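Local coordinates for 455aa long hypothetical phospho-sugar mutase (Sulfolobus tokodaii, PDB 2F7L), which interconverts the 6- and 1-phosphates of glucosamine and galactosamine with the help of magnesium, supplying the synthesis of UDP-N-acetylglucosamine and UDP-N-acetylgalactosamine, at residues 167-173 and 350-355; 188-192 and 343-347; 284-288 and 404-410; 312-317 and 332-338; 375-379 and 426-431. All blocks are in the same frame, centred on the assembly; numbering follows the deposited sequence.

Contact 1: 167-173 and 350-355; sequences KIKKKNY and LELLAN
Two helix ends, one from each of the second and third alpha/beta/alpha domains of the mutase, cross here at 72° with their axes 9.3 Å apart. Ile-168 and Ala-354 stand nearest in the backbone, CA to CA 5.8 Å. Helix 165-171 stops at Asn-172, whose positive phi (34°) turns the chain so that the next residue, Tyr-173 (chi1 m), faces helix 342-356. The tyrosine has the most surface covered. Its ring lies along Leu-350, CD2 to Leu-350 CD2 3.8 Å, and its OH is 3.6 Å from Ala-354 CB and 3.1 Å from Leu-353 O. Ala-354 is small enough to let the other helix close in: its CB is 4.1 Å from Ile-168 CG1 and 4.0 Å from Lys-171 CG. Ile-168 (chi1 m, chi2 t) extends past it, CG2 to Leu-350 CB 4.0 Å and CD1 to Glu-351 CG 3.6 Å, while the carboxylate of Glu-351 forms a salt bridge with Lys-273. At the margin Lys-167 (chi1 t) spans the gap with a weak hydrogen bond, NZ to Ala-354 O 3.4 Å. The interdomain joint thus rests chiefly on apolar burial, with the weak lysine hydrogen bond at its margin.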
# COMPACT_ATOMS: atom_id res chain seq x y z
N LYS A 167 2.01 -28.09 2.16
CA LYS A 167 1.55 -27.95 3.54
C LYS A 167 0.20 -27.23 3.60
O LYS A 167 -0.75 -27.71 4.23
CB LYS A 167 2.60 -27.20 4.37
CG LYS A 167 2.17 -26.73 5.76
CD LYS A 167 1.80 -27.85 6.71
CE LYS A 167 1.41 -27.31 8.11
NZ LYS A 167 0.48 -28.20 8.90
N ILE A 168 0.11 -26.09 2.92
CA ILE A 168 -1.11 -25.29 2.90
C ILE A 168 -2.21 -25.98 2.11
O ILE A 168 -3.38 -25.94 2.49
CB ILE A 168 -0.85 -23.91 2.26
CG1 ILE A 168 0.23 -23.18 3.05
CG2 ILE A 168 -2.13 -23.09 2.23
CD1 ILE A 168 0.80 -21.96 2.33
N LYS A 169 -1.83 -26.61 1.01
CA LYS A 169 -2.80 -27.28 0.16
C LYS A 169 -3.52 -28.34 0.98
O LYS A 169 -4.70 -28.60 0.78
CB LYS A 169 -2.10 -27.92 -1.05
CG LYS A 169 -3.03 -28.10 -2.24
CD LYS A 169 -2.40 -28.90 -3.37
CE LYS A 169 -1.11 -28.29 -3.85
NZ LYS A 169 -0.41 -29.17 -4.84
N LYS A 170 -2.78 -28.92 1.92
CA LYS A 170 -3.30 -29.97 2.78
C LYS A 170 -4.44 -29.50 3.68
O LYS A 170 -5.42 -30.22 3.87
CB LYS A 170 -2.16 -30.54 3.64
CG LYS A 170 -2.55 -31.51 4.75
CD LYS A 170 -1.29 -32.07 5.44
CE LYS A 170 -1.61 -32.96 6.66
NZ LYS A 170 -2.49 -34.13 6.35
N LYS A 171 -4.31 -28.29 4.21
CA LYS A 171 -5.32 -27.72 5.10
C LYS A 171 -6.63 -27.43 4.39
O LYS A 171 -7.65 -27.16 5.03
CB LYS A 171 -4.78 -26.43 5.71
CG LYS A 171 -3.55 -26.61 6.56
CD LYS A 171 -3.87 -27.21 7.93
CE LYS A 171 -2.60 -27.47 8.72
NZ LYS A 171 -2.90 -27.83 10.13
N ASN A 172 -6.61 -27.50 3.06
CA ASN A 172 -7.78 -27.20 2.24
C ASN A 172 -8.61 -26.09 2.90
O ASN A 172 -9.70 -26.33 3.41
CB ASN A 172 -8.67 -28.43 2.08
CG ASN A 172 -9.86 -28.16 1.18
OD1 ASN A 172 -9.76 -27.34 0.26
ND2 ASN A 172 -10.98 -28.84 1.43
N TYR A 173 -8.09 -24.88 2.87
CA TYR A 173 -8.77 -23.77 3.52
C TYR A 173 -9.99 -23.29 2.75
O TYR A 173 -10.09 -23.46 1.54
CB TYR A 173 -7.80 -22.61 3.69
CG TYR A 173 -6.84 -22.76 4.84
CD1 TYR A 173 -7.31 -23.03 6.13
CD2 TYR A 173 -5.48 -22.61 4.66
CE1 TYR A 173 -6.43 -23.14 7.20
CE2 TYR A 173 -4.58 -22.72 5.73
CZ TYR A 173 -5.07 -22.98 7.00
OH TYR A 173 -4.19 -23.08 8.06
N LEU A 350 -1.82 -17.55 4.86
CA LEU A 350 -2.25 -18.95 4.80
C LEU A 350 -1.12 -19.88 5.25
O LEU A 350 -1.37 -21.01 5.65
CB LEU A 350 -2.70 -19.33 3.38
CG LEU A 350 -4.02 -18.74 2.87
CD1 LEU A 350 -4.39 -19.40 1.57
CD2 LEU A 350 -5.13 -18.95 3.89
N GLU A 351 0.13 -19.42 5.16
CA GLU A 351 1.23 -20.26 5.59
C GLU A 351 1.24 -20.20 7.11
O GLU A 351 0.99 -21.20 7.78
CB GLU A 351 2.58 -19.79 5.03
CG GLU A 351 3.45 -20.95 4.53
CD GLU A 351 4.93 -20.61 4.34
OE1 GLU A 351 5.66 -21.43 3.72
OE2 GLU A 351 5.38 -19.54 4.81
N LEU A 352 1.49 -19.01 7.65
CA LEU A 352 1.50 -18.76 9.09
C LEU A 352 0.32 -19.45 9.79
O LEU A 352 0.47 -20.11 10.81
CB LEU A 352 1.45 -17.24 9.31
CG LEU A 352 1.59 -16.56 10.68
CD1 LEU A 352 0.24 -16.04 11.14
CD2 LEU A 352 2.22 -17.55 11.67
N LEU A 353 -0.86 -19.32 9.19
CA LEU A 353 -2.07 -19.93 9.71
C LEU A 353 -2.00 -21.45 9.64
O LEU A 353 -2.48 -22.15 10.52
CB LEU A 353 -3.26 -19.42 8.90
CG LEU A 353 -4.60 -19.24 9.62
CD1 LEU A 353 -5.11 -20.60 10.04
CD2 LEU A 353 -4.43 -18.32 10.84
N ALA A 354 -1.40 -21.96 8.57
CA ALA A 354 -1.29 -23.40 8.36
C ALA A 354 -0.35 -24.07 9.34
O ALA A 354 -0.62 -25.16 9.84
CB ALA A 354 -0.81 -23.67 6.95
N ASN A 355 0.76 -23.40 9.61
CA ASN A 355 1.77 -23.92 10.51
C ASN A 355 1.42 -23.77 11.99
O ASN A 355 2.01 -24.42 12.84
CB ASN A 355 3.11 -23.24 10.21
CG ASN A 355 4.29 -24.04 10.73
OD1 ASN A 355 5.42 -23.55 10.76
ND2 ASN A 355 4.04 -25.28 11.14

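Contact 2: 188-192 and 343-347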
# COMPACT_ATOMS: atom_id res chain seq x y z
N THR A 188 -5.18 -12.79 -6.89
CA THR A 188 -5.29 -13.38 -5.56
C THR A 188 -6.01 -14.74 -5.63
O THR A 188 -5.58 -15.70 -5.01
CB THR A 188 -5.98 -12.39 -4.56
OG1 THR A 188 -5.16 -11.24 -4.42
CG2 THR A 188 -6.16 -13.01 -3.16
N PRO A 189 -7.10 -14.83 -6.41
CA PRO A 189 -7.80 -16.11 -6.50
C PRO A 189 -6.93 -17.20 -7.12
O PRO A 189 -7.06 -18.38 -6.82
CB PRO A 189 -9.02 -15.77 -7.37
CG PRO A 189 -9.25 -14.37 -7.07
CD PRO A 189 -7.87 -13.79 -7.09
N LEU A 190 -6.02 -16.79 -8.00
CA LEU A 190 -5.15 -17.74 -8.64
C LEU A 190 -4.19 -18.28 -7.61
O LEU A 190 -3.94 -19.49 -7.56
CB LEU A 190 -4.41 -17.06 -9.80
CG LEU A 190 -4.78 -17.39 -11.26
CD1 LEU A 190 -6.23 -17.72 -11.44
CD2 LEU A 190 -4.40 -16.20 -12.09
N VAL A 191 -3.65 -17.42 -6.76
CA VAL A 191 -2.74 -17.94 -5.74
C VAL A 191 -3.53 -18.88 -4.81
O VAL A 191 -3.03 -19.94 -4.45
CB VAL A 191 -2.03 -16.79 -4.93
CG1 VAL A 191 -1.19 -15.94 -5.85
CG2 VAL A 191 -3.04 -15.91 -4.27
N ALA A 192 -4.77 -18.51 -4.47
CA ALA A 192 -5.59 -19.37 -3.60
C ALA A 192 -5.74 -20.77 -4.21
O ALA A 192 -5.59 -21.79 -3.53
CB ALA A 192 -6.97 -18.74 -3.38
N ALA A 343 -1.40 -10.08 -2.59
CA ALA A 343 -1.47 -11.52 -2.77
C ALA A 343 -0.33 -12.11 -2.00
O ALA A 343 -0.51 -13.13 -1.32
CB ALA A 343 -1.36 -11.90 -4.24
N MET A 344 0.85 -11.49 -2.07
CA MET A 344 1.98 -12.04 -1.35
C MET A 344 1.61 -12.18 0.11
O MET A 344 1.99 -13.15 0.76
CB MET A 344 3.22 -11.15 -1.46
CG MET A 344 4.49 -11.76 -0.82
SD MET A 344 5.17 -13.20 -1.71
CE MET A 344 4.34 -14.56 -0.86
N SER A 345 0.84 -11.22 0.60
CA SER A 345 0.42 -11.21 1.98
C SER A 345 -0.56 -12.31 2.27
O SER A 345 -0.45 -12.99 3.29
CB SER A 345 -0.19 -9.87 2.32
OG SER A 345 0.73 -8.84 2.04
N PHE A 346 -1.54 -12.46 1.39
CA PHE A 346 -2.56 -13.49 1.55
C PHE A 346 -1.92 -14.89 1.62
O PHE A 346 -2.35 -15.76 2.40
CB PHE A 346 -3.54 -13.43 0.38
CG PHE A 346 -4.44 -14.63 0.28
CD1 PHE A 346 -5.54 -14.77 1.11
CD2 PHE A 346 -4.20 -15.62 -0.66
CE1 PHE A 346 -6.38 -15.87 1.01
CE2 PHE A 346 -5.03 -16.73 -0.76
CZ PHE A 346 -6.12 -16.85 0.08
N ALA A 347 -0.88 -15.10 0.81
CA ALA A 347 -0.16 -16.37 0.77
C ALA A 347 0.63 -16.60 2.06
O ALA A 347 0.63 -17.71 2.62
CB ALA A 347 0.80 -16.39 -0.43
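Helical segments 188-192 and 343-347, parts of helices 188-194 and 342-356, run in nearly the same direction, with 26° between their N-to-C directions, a signed crossing angle of -26° and an axis separation of 9.6 Å. Thr-188 and Ala-343 are the closest backbone pair, CA to CA 5.1 Å, and the spacing widens to 7.2 Å between the CA atoms of Val-191 and Ala-347. This is helix-helix packing between the second and third alpha/beta/alpha domains of the phosphohexose mutase fold; all five touching residues are buried, and no hydrogen bond crosses. The narrow end is made possible by Ala-343, whose CB lies 3.9 Å from Thr-188 OG1 and 4.3 Å from Val-191 CG2; the threonine hydroxyl is hydrogen-bonded to His-240, one residue before Asp-241, a magnesium ligand by similarity whose side chain is about 9 Å from that of Thr-188. One turn further on, Phe-346 (chi1 t) fills the widening gap, its ring also touching Val-175 of strand 174-178. Val-191, which packs on Val-156 of helix 151-160 as well, brings CG2 to 3.8 Å from Phe-346 CD2. Ala-192 CB is 3.8 Å from Phe-346 CE2, and Thr-188 CG2 lies over one ring face, 4.1 Å from Phe-346 CD2.

Contact 3: 284-288 and 404-410; sequences AVSSS and ITIDGVK
A type I beta turn, Ala-284 to Ser-287, leaves strand 280-284 of the third domain and meets a hairpin of the C-terminal domain, where Ile-404 and Lys-410 pair through N–O hydrogen bonds of 2.9 Å in both directions. Val-285 (chi1 m) is the turn's main contact residue. Along the hairpin, Ile-404 comes first, its CG2 3.9 Å from Val-285 CG1. Ile-406 CG2 is likewise 3.9 Å from Val-285 CG1. Asp-407 (chi1 t) brings CB to 4.2 Å from Val-285 CG2, while its carboxylate accepts a hydrogen bond from Val-307 N and forms a salt bridge with Arg-421. Gly-408, with phi 82° and psi -140°, carries the chain round to the returning strand. Lys-410, CA 6.5 Å from Val-285 CA, extends through three t torsions before chi4 turns to p; NZ donates to Val-285 O at 3.0 Å and Ser-287 O at 2.8 Å. The Lys-410 side chain, bonded to two carbonyls of the turn, is flanked by Trp-304 of strand 301-305, in a cation-pi interaction, and by Trp-417 and Leu-419 of strand 416-422.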
# COMPACT_ATOMS: atom_id res chain seq x y z
N ALA A 284 5.29 2.73 9.72
CA ALA A 284 5.01 4.13 9.92
C ALA A 284 4.39 4.43 11.29
O ALA A 284 3.69 3.60 11.90
CB ALA A 284 4.10 4.65 8.82
N VAL A 285 4.68 5.63 11.77
CA VAL A 285 4.20 6.11 13.05
C VAL A 285 2.69 6.05 13.18
O VAL A 285 2.15 6.32 14.24
CB VAL A 285 4.69 7.56 13.28
CG1 VAL A 285 6.19 7.56 13.62
CG2 VAL A 285 4.43 8.40 12.03
N SER A 286 2.01 5.68 12.10
CA SER A 286 0.55 5.55 12.08
C SER A 286 0.18 4.16 12.63
O SER A 286 -0.99 3.88 12.93
CB SER A 286 0.03 5.72 10.65
OG SER A 286 0.75 4.90 9.72
N SER A 287 1.19 3.30 12.77
CA SER A 287 1.02 1.95 13.29
C SER A 287 0.92 1.91 14.82
O SER A 287 1.57 2.69 15.53
CB SER A 287 2.20 1.07 12.84
OG SER A 287 1.99 0.53 11.56
N SER A 288 0.11 0.97 15.32
CA SER A 288 -0.08 0.80 16.76
C SER A 288 1.20 0.36 17.41
O SER A 288 1.95 -0.39 16.81
CB SER A 288 -1.14 -0.27 17.02
OG SER A 288 -1.06 -0.74 18.35
N ILE A 404 8.61 10.27 19.25
CA ILE A 404 9.08 10.11 17.88
C ILE A 404 8.52 11.24 17.05
O ILE A 404 7.33 11.32 16.80
CB ILE A 404 8.63 8.76 17.31
CG1 ILE A 404 9.09 7.65 18.25
CG2 ILE A 404 9.22 8.57 15.92
CD1 ILE A 404 8.65 6.27 17.87
N THR A 405 9.40 12.14 16.63
CA THR A 405 8.95 13.27 15.84
C THR A 405 9.41 13.23 14.39
O THR A 405 9.53 14.28 13.75
CB THR A 405 9.41 14.60 16.47
OG1 THR A 405 10.83 14.66 16.46
CG2 THR A 405 8.91 14.71 17.89
N ILE A 406 9.65 12.03 13.87
CA ILE A 406 10.08 11.91 12.48
C ILE A 406 8.96 12.35 11.51
O ILE A 406 9.20 12.59 10.33
CB ILE A 406 10.48 10.44 12.15
CG1 ILE A 406 11.02 10.35 10.71
CG2 ILE A 406 9.29 9.52 12.29
CD1 ILE A 406 12.43 10.86 10.52
N ASP A 407 7.73 12.45 12.02
CA ASP A 407 6.58 12.85 11.20
C ASP A 407 5.41 13.16 12.14
O ASP A 407 4.65 12.27 12.52
CB ASP A 407 6.21 11.72 10.24
CG ASP A 407 5.03 12.07 9.36
OD1 ASP A 407 4.68 13.26 9.27
OD2 ASP A 407 4.46 11.15 8.76
N GLY A 408 5.26 14.43 12.48
CA GLY A 408 4.22 14.80 13.41
C GLY A 408 4.81 14.51 14.79
O GLY A 408 5.99 14.77 15.03
N VAL A 409 3.99 13.98 15.69
CA VAL A 409 4.47 13.64 17.02
C VAL A 409 3.78 12.41 17.54
O VAL A 409 2.59 12.40 17.76
CB VAL A 409 4.26 14.79 18.01
CG1 VAL A 409 4.39 14.27 19.45
CG2 VAL A 409 5.29 15.90 17.75
N LYS A 410 4.56 11.36 17.71
CA LYS A 410 4.04 10.10 18.22
C LYS A 410 4.59 9.90 19.61
O LYS A 410 5.79 10.06 19.83
CB LYS A 410 4.47 8.91 17.37
CG LYS A 410 3.82 7.62 17.80
CD LYS A 410 4.60 6.42 17.34
CE LYS A 410 3.89 5.12 17.69
NZ LYS A 410 2.63 4.92 16.90

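Contact 4: 312-317 and 332-338; sequences IAHKVA and MYPPHQY
In the third alpha/beta/alpha domain, helix 309-318 packs against the loop that leaves strand 329-332 for helix 342-356. The helix is regular from Ile-312 to Ala-317, and Ala-313 comes closest to the loop, its CA 5.1 Å from Tyr-338 CA. No hydrogen bond crosses; the joint is made by side-chain fit, apart from a CA-H...O contact of 3.5 Å from Ala-313 CA to Tyr-338 O. Met-332 curls at the strand end, its chi1 of 15° lying between wells and chi2 and chi3 both m, so that CE lies 3.3 Å from Ile-312 CG2 and 4.0 Å from Ala-313 CB. Val-316 (chi1 t) sends its methyls to different partners: CG2 is 4.0 Å from Met-332 CG, while CG1 is 3.7 Å from Pro-334 CG and 4.0 Å from Tyr-338 CD1, at the edge of the tyrosine ring. After Pro-334 the loop turns away from the helix, where His-336 stacks on Tyr-81 and Gln-337 NE2 bonds to Pro-77 O, tying it to the first domain. The side chain of Met-332 is about 9 Å from that of Asp-245, a magnesium ligand by similarity. Tyr-338 (chi1 m, chi2 -66°) sets its ring flat against the helix: Ala-317 CB makes a CH-pi contact 3.5 Å from the ring centroid, only 2° off the ring normal.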
# COMPACT_ATOMS: atom_id res chain seq x y z
N ILE A 312 8.78 3.68 2.60
CA ILE A 312 9.00 2.46 3.36
C ILE A 312 9.71 1.43 2.49
O ILE A 312 10.72 0.85 2.89
CB ILE A 312 7.66 1.86 3.86
CG1 ILE A 312 7.07 2.77 4.94
CG2 ILE A 312 7.85 0.41 4.34
CD1 ILE A 312 5.71 2.31 5.44
N ALA A 313 9.18 1.19 1.30
CA ALA A 313 9.77 0.21 0.39
C ALA A 313 11.26 0.48 0.31
O ALA A 313 12.06 -0.43 0.43
CB ALA A 313 9.11 0.28 -0.99
N HIS A 314 11.63 1.74 0.12
CA HIS A 314 13.04 2.10 0.05
C HIS A 314 13.78 1.88 1.38
O HIS A 314 14.86 1.29 1.41
CB HIS A 314 13.19 3.55 -0.43
CG HIS A 314 12.97 3.73 -1.90
ND1 HIS A 314 13.74 3.10 -2.85
CD2 HIS A 314 12.08 4.49 -2.59
CE1 HIS A 314 13.34 3.47 -4.06
NE2 HIS A 314 12.33 4.31 -3.92
N LYS A 315 13.21 2.34 2.49
CA LYS A 315 13.85 2.13 3.79
C LYS A 315 14.05 0.64 4.06
O LYS A 315 15.09 0.23 4.55
CB LYS A 315 13.02 2.77 4.91
CG LYS A 315 13.73 2.82 6.26
CD LYS A 315 12.91 3.52 7.32
CE LYS A 315 13.48 3.30 8.72
NZ LYS A 315 14.87 3.82 8.86
N VAL A 316 13.06 -0.18 3.77
CA VAL A 316 13.25 -1.60 4.00
C VAL A 316 14.47 -2.05 3.18
O VAL A 316 15.40 -2.65 3.73
CB VAL A 316 12.02 -2.45 3.60
CG1 VAL A 316 12.30 -3.92 3.87
CG2 VAL A 316 10.83 -2.02 4.40
N ALA A 317 14.47 -1.75 1.89
CA ALA A 317 15.62 -2.12 1.05
C ALA A 317 16.90 -1.51 1.65
O ALA A 317 17.79 -2.24 2.09
CB ALA A 317 15.41 -1.63 -0.39
N MET A 332 5.46 -5.42 3.07
CA MET A 332 6.57 -5.70 2.15
C MET A 332 7.40 -6.89 2.59
O MET A 332 7.93 -6.90 3.69
CB MET A 332 7.47 -4.47 1.97
CG MET A 332 7.28 -3.37 3.01
SD MET A 332 5.78 -2.32 2.85
CE MET A 332 6.49 -1.05 1.69
N TYR A 333 7.50 -7.90 1.73
CA TYR A 333 8.24 -9.13 2.00
C TYR A 333 9.46 -9.17 1.08
O TYR A 333 9.38 -9.64 -0.05
CB TYR A 333 7.33 -10.34 1.74
CG TYR A 333 7.89 -11.66 2.20
CD1 TYR A 333 8.35 -11.82 3.50
CD2 TYR A 333 8.03 -12.71 1.31
CE1 TYR A 333 8.96 -13.02 3.90
CE2 TYR A 333 8.63 -13.91 1.69
CZ TYR A 333 9.10 -14.06 2.98
OH TYR A 333 9.78 -15.21 3.34
N PRO A 334 10.61 -8.66 1.55
CA PRO A 334 11.88 -8.58 0.81
C PRO A 334 12.23 -9.75 -0.09
O PRO A 334 12.50 -9.55 -1.27
CB PRO A 334 12.90 -8.34 1.90
CG PRO A 334 12.15 -7.45 2.81
CD PRO A 334 10.79 -8.14 2.91
N PRO A 335 12.25 -10.97 0.44
CA PRO A 335 12.58 -12.10 -0.43
C PRO A 335 11.80 -12.07 -1.75
O PRO A 335 12.33 -12.47 -2.78
CB PRO A 335 12.29 -13.33 0.43
CG PRO A 335 11.45 -12.79 1.56
CD PRO A 335 12.00 -11.44 1.82
N HIS A 336 10.56 -11.61 -1.71
CA HIS A 336 9.75 -11.49 -2.92
C HIS A 336 10.11 -10.14 -3.55
O HIS A 336 10.83 -10.06 -4.53
CB HIS A 336 8.27 -11.50 -2.57
CG HIS A 336 7.37 -11.48 -3.75
ND1 HIS A 336 6.20 -10.75 -3.78
CD2 HIS A 336 7.42 -12.16 -4.92
CE1 HIS A 336 5.56 -10.99 -4.91
NE2 HIS A 336 6.27 -11.85 -5.62
N GLN A 337 9.57 -9.07 -2.96
CA GLN A 337 9.87 -7.71 -3.39
C GLN A 337 9.69 -6.72 -2.25
O GLN A 337 9.05 -7.02 -1.24
CB GLN A 337 9.04 -7.31 -4.62
CG GLN A 337 7.55 -7.45 -4.56
CD GLN A 337 6.93 -7.10 -5.90
OE1 GLN A 337 7.61 -6.56 -6.77
NE2 GLN A 337 5.64 -7.39 -6.07
N TYR A 338 10.27 -5.53 -2.42
CA TYR A 338 10.21 -4.49 -1.41
C TYR A 338 8.91 -3.72 -1.31
O TYR A 338 8.67 -3.04 -0.31
CB TYR A 338 11.36 -3.49 -1.61
CG TYR A 338 12.71 -4.10 -1.34
CD1 TYR A 338 13.08 -4.52 -0.05
CD2 TYR A 338 13.60 -4.33 -2.39
CE1 TYR A 338 14.28 -5.15 0.17
CE2 TYR A 338 14.80 -4.95 -2.17
CZ TYR A 338 15.13 -5.35 -0.90
OH TYR A 338 16.32 -6.00 -0.75

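Contact 5: 375-379 and 426-431; sequences TKVDL and EPIIRI. With SO4 (sulfate ion), chain C.
Strands 371-378 and 428-435 are antiparallel neighbours in the five-stranded sheet of the C-terminal domain; their segments 375-378 and 428-431 run 153° apart in direction, axes 4.5 Å apart. Thr-375 with Ile-431 and Val-377 with Ile-429 are hydrogen-bonded pairs; Lys-376 with Arg-430 and Asp-378 with Ile-428 are non-hydrogen-bonded. Val-377 N donates to Ile-429 O at 2.9 Å and Ile-429 N to Val-377 O at 2.8 Å. Ile-431 N reaches Thr-375 O at 2.7 Å, whereas the return bond from Thr-375 N to Ile-431 O, also 2.7 Å, is weak. Pro-427, centre of an inverse gamma turn, extends the ladder by accepting from Leu-379 N at 3.2 Å through its O. Val-377 CG1 meets Ile-431 CD1 at 3.7 Å beneath Val-452 of helix 438-452. On the other face Lys-376 (chi1 m) reaches Glu-426 in a salt bridge, NZ to OE2 3.0 Å, weak as a hydrogen bond, and Arg-430 NH2 lies 3.6 Å from Glu-426 OE1 in a second. Arg-430 NH1 donates to sulfate O4 at 2.8 Å; Gly-424 N also binds the ion. This strand pair thus has a mainly apolar side under helix 438-452 and a charged side where Arg-430 helps hold a sulfate, probably from the crystallisation liquor.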
# COMPACT_ATOMS: atom_id res chain seq x y z
N THR A 375 -9.63 11.46 15.33
CA THR A 375 -10.35 12.72 15.08
C THR A 375 -9.59 13.69 14.18
O THR A 375 -8.38 13.57 14.01
CB THR A 375 -10.68 13.47 16.40
OG1 THR A 375 -11.65 12.71 17.13
CG2 THR A 375 -11.27 14.84 16.13
N LYS A 376 -10.32 14.63 13.60
CA LYS A 376 -9.72 15.65 12.75
C LYS A 376 -10.07 17.00 13.36
O LYS A 376 -11.19 17.20 13.80
CB LYS A 376 -10.28 15.57 11.31
CG LYS A 376 -10.28 14.15 10.71
CD LYS A 376 -10.06 14.12 9.19
CE LYS A 376 -11.31 14.43 8.37
NZ LYS A 376 -11.04 14.59 6.90
N VAL A 377 -9.12 17.91 13.43
CA VAL A 377 -9.41 19.25 13.95
C VAL A 377 -8.73 20.27 13.05
O VAL A 377 -7.56 20.12 12.69
CB VAL A 377 -8.99 19.42 15.45
CG1 VAL A 377 -8.06 18.30 15.85
CG2 VAL A 377 -8.36 20.80 15.69
N ASP A 378 -9.50 21.27 12.66
CA ASP A 378 -9.02 22.31 11.76
C ASP A 378 -7.88 23.07 12.35
O ASP A 378 -7.78 23.22 13.57
CB ASP A 378 -10.12 23.31 11.42
CG ASP A 378 -11.25 22.71 10.61
OD1 ASP A 378 -12.03 23.50 10.05
OD2 ASP A 378 -11.37 21.47 10.54
N LEU A 379 -7.01 23.55 11.48
CA LEU A 379 -5.87 24.31 11.92
C LEU A 379 -6.32 25.76 11.87
O LEU A 379 -6.56 26.30 10.80
CB LEU A 379 -4.68 24.10 10.99
CG LEU A 379 -3.31 24.16 11.68
CD1 LEU A 379 -2.21 24.00 10.66
CD2 LEU A 379 -3.15 25.47 12.41
N GLU A 426 -5.66 18.41 3.56
CA GLU A 426 -6.65 19.30 4.13
C GLU A 426 -6.00 20.19 5.19
O GLU A 426 -4.97 19.83 5.76
CB GLU A 426 -7.75 18.45 4.77
CG GLU A 426 -8.49 17.58 3.78
CD GLU A 426 -9.13 16.38 4.45
OE1 GLU A 426 -8.37 15.45 4.85
OE2 GLU A 426 -10.37 16.35 4.58
N PRO A 427 -6.59 21.37 5.45
CA PRO A 427 -6.04 22.29 6.46
C PRO A 427 -6.48 21.75 7.80
O PRO A 427 -7.19 22.42 8.54
CB PRO A 427 -6.71 23.61 6.11
CG PRO A 427 -8.08 23.15 5.68
CD PRO A 427 -7.82 21.91 4.85
N ILE A 428 -6.03 20.54 8.10
CA ILE A 428 -6.45 19.85 9.31
C ILE A 428 -5.37 19.04 10.01
O ILE A 428 -4.44 18.56 9.38
CB ILE A 428 -7.63 18.91 8.93
CG1 ILE A 428 -8.93 19.56 9.36
CG2 ILE A 428 -7.40 17.48 9.43
CD1 ILE A 428 -9.98 19.58 8.26
N ILE A 429 -5.51 18.88 11.33
CA ILE A 429 -4.56 18.05 12.08
C ILE A 429 -5.32 16.81 12.53
O ILE A 429 -6.38 16.91 13.16
CB ILE A 429 -3.99 18.76 13.33
CG1 ILE A 429 -2.93 19.78 12.92
CG2 ILE A 429 -3.40 17.75 14.29
CD1 ILE A 429 -3.47 21.16 12.84
N ARG A 430 -4.80 15.64 12.17
CA ARG A 430 -5.42 14.38 12.55
C ARG A 430 -4.91 14.00 13.92
O ARG A 430 -3.73 14.13 14.20
CB ARG A 430 -5.06 13.26 11.55
CG ARG A 430 -5.54 13.50 10.11
CD ARG A 430 -5.57 12.22 9.26
NE ARG A 430 -6.13 12.45 7.93
CZ ARG A 430 -5.43 12.62 6.81
NH1 ARG A 430 -4.11 12.57 6.81
NH2 ARG A 430 -6.06 12.88 5.67
N ILE A 431 -5.81 13.55 14.78
CA ILE A 431 -5.43 13.12 16.12
C ILE A 431 -5.90 11.70 16.30
O ILE A 431 -7.09 11.44 16.26
CB ILE A 431 -6.10 13.95 17.25
CG1 ILE A 431 -5.67 15.41 17.18
CG2 ILE A 431 -5.73 13.36 18.60
CD1 ILE A 431 -6.19 16.24 18.34
S SO4 C . -2.05 13.01 4.14
O1 SO4 C . -0.87 13.56 3.34
O2 SO4 C . -3.34 13.29 3.36
O3 SO4 C . -1.89 11.60 4.20
O4 SO4 C . -2.14 13.86 5.26

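How the contacts relate
Contacts 1 and 2 use successive parts of helix 342-356 to join the second and third domains; their centres are about 12 Å apart and they touch where Ile-168 CD1 lies 4.3 Å from Ala-347 O. Contact 4 lies within the third domain and meets contact 2 through Met-344, whose SD is 3.4 Å from His-336 ND1. Both approach the magnesium site inferred by similarity, the side chain of Ala-343 being about 10 Å from that of Asp-245. Contact 3 links the third domain to the C-terminal sheet, which contact 5 helps build, with about 16 Å between their centres. Contact 5, with its sulfate, is about 43 Å from contact 1, centre to centre.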